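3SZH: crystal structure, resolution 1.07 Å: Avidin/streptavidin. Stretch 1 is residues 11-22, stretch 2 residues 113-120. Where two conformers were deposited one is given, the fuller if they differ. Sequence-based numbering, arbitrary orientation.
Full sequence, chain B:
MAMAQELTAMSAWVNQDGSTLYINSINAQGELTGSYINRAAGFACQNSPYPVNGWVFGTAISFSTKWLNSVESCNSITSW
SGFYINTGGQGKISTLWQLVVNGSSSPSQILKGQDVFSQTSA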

# COMPACT_ATOMS: atom_id res chain seq x y z
N SER B 11 -5.82 -7.76 -15.66
CA SER B 11 -4.48 -7.89 -16.23
C SER B 11 -3.59 -8.57 -15.20
O SER B 11 -3.73 -8.35 -13.98
N ALA B 12 -2.69 -9.43 -15.68
CA ALA B 12 -1.80 -10.21 -14.83
C ALA B 12 -0.34 -9.89 -15.13
O ALA B 12 0.05 -9.64 -16.28
N TRP B 13 0.46 -9.94 -14.08
CA TRP B 13 1.84 -9.42 -14.11
C TRP B 13 2.71 -10.34 -13.28
O TRP B 13 2.33 -10.63 -12.16
N VAL B 14 3.87 -10.76 -13.79
CA VAL B 14 4.71 -11.77 -13.13
C VAL B 14 6.09 -11.20 -12.85
O VAL B 14 6.75 -10.68 -13.75
N ASN B 15 6.55 -11.30 -11.62
CA ASN B 15 7.86 -10.75 -11.26
C ASN B 15 9.01 -11.73 -11.45
O ASN B 15 8.86 -12.85 -11.94
N GLN B 16 10.20 -11.26 -11.10
CA GLN B 16 11.45 -12.03 -11.28
C GLN B 16 11.56 -13.31 -10.42
O GLN B 16 12.48 -14.13 -10.63
N ASP B 17 10.69 -13.46 -9.44
CA ASP B 17 10.60 -14.68 -8.64
C ASP B 17 9.60 -15.68 -9.21
O ASP B 17 9.51 -16.80 -8.69
N GLY B 18 8.82 -15.26 -10.21
CA GLY B 18 7.72 -16.08 -10.72
C GLY B 18 6.37 -15.82 -10.06
O GLY B 18 5.41 -16.52 -10.36
N SER B 19 6.30 -14.80 -9.20
CA SER B 19 5.04 -14.48 -8.49
C SER B 19 4.14 -13.64 -9.36
O SER B 19 4.63 -12.78 -10.09
N THR B 20 2.83 -13.84 -9.25
CA THR B 20 1.89 -13.13 -10.12
C THR B 20 0.91 -12.26 -9.32
O THR B 20 0.27 -12.72 -8.36
N LEU B 21 0.78 -11.02 -9.77
CA LEU B 21 -0.34 -10.14 -9.46
C LEU B 21 -1.43 -10.30 -10.49
O LEU B 21 -1.20 -10.04 -11.68
N TYR B 22 -2.61 -10.71 -10.04
CA TYR B 22 -3.83 -10.81 -10.85
C TYR B 22 -4.69 -9.62 -10.50
O TYR B 22 -5.31 -9.61 -9.41
N GLY B 113 12.67 -3.97 -1.01
CA GLY B 113 13.30 -4.46 -2.22
C GLY B 113 12.63 -3.95 -3.47
O GLY B 113 11.75 -3.08 -3.42
N GLN B 114 13.09 -4.47 -4.60
CA GLN B 114 12.58 -4.06 -5.92
C GLN B 114 12.04 -5.27 -6.64
O GLN B 114 12.69 -6.30 -6.70
N ASP B 115 10.83 -5.14 -7.19
CA ASP B 115 10.26 -6.17 -8.08
C ASP B 115 9.92 -5.53 -9.40
O ASP B 115 9.36 -4.42 -9.44
N VAL B 116 10.23 -6.23 -10.50
CA VAL B 116 9.75 -5.81 -11.82
C VAL B 116 8.82 -6.89 -12.31
O VAL B 116 9.19 -8.05 -12.38
N PHE B 117 7.57 -6.50 -12.56
CA PHE B 117 6.53 -7.41 -13.03
C PHE B 117 6.41 -7.22 -14.53
O PHE B 117 6.45 -6.10 -15.04
N SER B 118 6.34 -8.33 -15.25
CA SER B 118 6.19 -8.34 -16.70
C SER B 118 4.83 -8.92 -17.05
O SER B 118 4.32 -9.77 -16.32
N GLN B 119 4.25 -8.50 -18.15
CA GLN B 119 3.01 -9.09 -18.60
C GLN B 119 3.11 -10.61 -18.68
O GLN B 119 4.18 -11.14 -19.04
N THR B 120 2.00 -11.28 -18.33
CA THR B 120 1.86 -12.75 -18.34
C THR B 120 2.57 -13.36 -19.53
O THR B 120 2.23 -13.04 -20.67

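The two stretches lie side by side as antiparallel strands, and their main chains satisfy each other before any side chain takes part. Val14 N donates to Ser118 O and Ser118 N to Val14 O, both at 2.8 Å and nearly straight; further along, Thr120 N reaches Ala12 O at a longer 3.3 Å. Trp13 and Gln119 form the neighbouring non-hydrogen-bonded pair, so Trp13 N and O turn instead to Leu21 of their own hairpin, Trp13 N donating to Leu21 O and Leu21 N to Trp13 O, each at 2.9 Å.

Side chains alternate between the faces of this sheet. On the face of Trp13 and Gln119 the packing is largely apolar. Trp13 (chi1 m) sets its CB 3.7 Å from Phe117 CB, while its indole lies obliquely beside the backbone of Ser118 and Gln119. The one polar atom of the ring is not stranded: Trp13 NE1 donates to Ser11 OG at 2.9 Å, so a large buried side chain costs no unpaired N-H. Phe117, also m, has the largest area covered by the partner stretch. The Phe117 ring receives Asn15 CB over one face, 3.7 Å from the centroid, and has Trp13 O at its edge, 3.5 Å from Phe117 CD2. The CA-to-CB bond of Leu21 (t, p) points toward the partner stretch, and Leu21 CB lies 4.4 Å from Phe117 CE2, a looser apolar contact.

On the face of Val14 and Ser118 the contact is more open. Val14 (t) brings CG2 to 4.2 Å from Thr120 CA, and Thr120 CG2 lies 3.7 Å from Ala12 CB and 3.3 Å from Ala12 O. Ser118 (m) uses its hydroxyl through water 1, which lies 3.0 Å from Ser118 OG and donates to Val14 O at 2.9 Å. That carbonyl thus accepts from both Ser118 N and the water.

Beyond the strand pairing, the turn from Asn15 to Gly18 supplies the polar side chains. Asn15 (p) suits its place because its amide offers both an acceptor and a donor: OD1 accepts from Asp17 N at 2.9 Å and Ser19 N at 3.0 Å, bracing the turn, whereas ND2 makes a weak hydrogen bond to Asp115 OD2 at 3.1 Å. Gln16 does the same across the gap. Although its CA-to-CB bond points sideways, its p, m conformation brings the amide close to the other strand, where Gln16 OE1 accepts from Val116 N at 3.1 Å and Gln16 NE2 donates to Asp115 OD1 at 2.9 Å. A side chain thereby satisfies a strand N-H beyond the last backbone pair.

Asp115 (m) therefore accepts from two amides, one at each carboxylate oxygen, and both oxygens have further partners elsewhere in the structure. Asp17 OD2 comes within 4.6 Å of Asp115 OD1, a meeting of like charges, and the oxygen of water 2 lies between them, 2.7 Å from Asp17 OD2 and 2.8 Å from Asp115 OD1, within hydrogen-bonding reach of both.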

# COMPACT_ATOMS: atom_id res chain seq x y z
CB SER B 11 -3.92 -6.53 -16.67
OG SER B 11 -3.77 -5.60 -15.61
CB ALA B 12 -2.05 -11.68 -15.00
CB TRP B 13 1.86 -7.98 -13.57
CG TRP B 13 0.83 -7.10 -14.17
CD1 TRP B 13 -0.47 -6.96 -13.79
CD2 TRP B 13 0.98 -6.32 -15.34
NE1 TRP B 13 -1.14 -6.11 -14.62
CE2 TRP B 13 -0.26 -5.69 -15.58
CE3 TRP B 13 2.05 -6.06 -16.23
CZ2 TRP B 13 -0.48 -4.85 -16.69
CZ3 TRP B 13 1.84 -5.20 -17.33
CH2 TRP B 13 0.60 -4.60 -17.53
CB VAL B 14 4.86 -13.08 -13.98
CG1 VAL B 14 5.45 -14.18 -13.16
CG2 VAL B 14 3.53 -13.53 -14.53
CB ASN B 15 7.85 -10.12 -9.84
CG ASN B 15 7.85 -11.15 -8.72
OD1 ASN B 15 8.08 -12.34 -8.95
ND2 ASN B 15 7.60 -10.69 -7.50
CB GLN B 16 12.68 -11.11 -11.08
CG GLN B 16 12.96 -10.74 -9.63
CD GLN B 16 11.99 -9.72 -9.01
OE1 GLN B 16 11.24 -9.02 -9.71
NE2 GLN B 16 12.04 -9.61 -7.69
CB ASP B 17 10.17 -14.35 -7.22
CG ASP B 17 11.16 -13.47 -6.50
OD1 ASP B 17 12.38 -13.58 -6.74
OD2 ASP B 17 10.70 -12.68 -5.64
CB SER B 19 5.38 -13.72 -7.22
OG SER B 19 6.23 -14.49 -6.40
CB THR B 20 1.07 -14.11 -10.97
OG1 THR B 20 1.97 -14.96 -11.68
CG2 THR B 20 0.14 -13.39 -11.96
CB LEU B 21 0.11 -8.69 -9.39
CG LEU B 21 -1.00 -7.63 -9.24
CD1 LEU B 21 -1.65 -7.75 -7.87
CD2 LEU B 21 -0.48 -6.23 -9.44
CB TYR B 22 -4.56 -12.13 -10.55
CG TYR B 22 -3.74 -13.38 -10.76
CD1 TYR B 22 -2.98 -13.90 -9.71
CD2 TYR B 22 -3.71 -14.04 -12.00
CE1 TYR B 22 -2.22 -15.06 -9.87
CE2 TYR B 22 -2.98 -15.19 -12.18
CZ TYR B 22 -2.23 -15.70 -11.10
OH TYR B 22 -1.46 -16.84 -11.23
CB GLN B 114 13.64 -3.37 -6.83
CG GLN B 114 13.20 -3.36 -8.34
CD GLN B 114 13.18 -1.99 -9.09
OE1 GLN B 114 14.25 -1.42 -9.38
NE2 GLN B 114 11.96 -1.53 -9.51
CB ASP B 115 8.94 -6.73 -7.52
CG ASP B 115 9.10 -7.73 -6.40
OD1 ASP B 115 10.23 -8.14 -6.05
OD2 ASP B 115 8.04 -8.09 -5.85
CB VAL B 116 10.90 -5.56 -12.81
CG1 VAL B 116 10.31 -5.23 -14.16
CG2 VAL B 116 11.79 -4.41 -12.30
CB PHE B 117 5.19 -7.11 -12.34
CG PHE B 117 5.15 -7.40 -10.88
CD1 PHE B 117 5.66 -6.49 -9.96
CD2 PHE B 117 4.58 -8.58 -10.42
CE1 PHE B 117 5.60 -6.76 -8.59
CE2 PHE B 117 4.51 -8.86 -9.06
CZ PHE B 117 5.02 -7.95 -8.14
CB SER B 118 7.29 -9.21 -17.32
OG SER B 118 8.58 -8.68 -17.06
CB GLN B 119 2.61 -8.52 -19.94
CG GLN B 119 3.60 -8.73 -21.07
CD GLN B 119 3.08 -8.15 -22.34
OE1 GLN B 119 3.09 -6.93 -22.51
NE2 GLN B 119 2.61 -9.01 -23.23
CB THR B 120 0.35 -13.23 -18.41
OG1 THR B 120 0.12 -13.94 -19.63
CG2 THR B 120 -0.61 -12.07 -18.34
O HOH W 1 9.22 -10.89 -15.16
O HOH W 2 11.04 -10.27 -4.45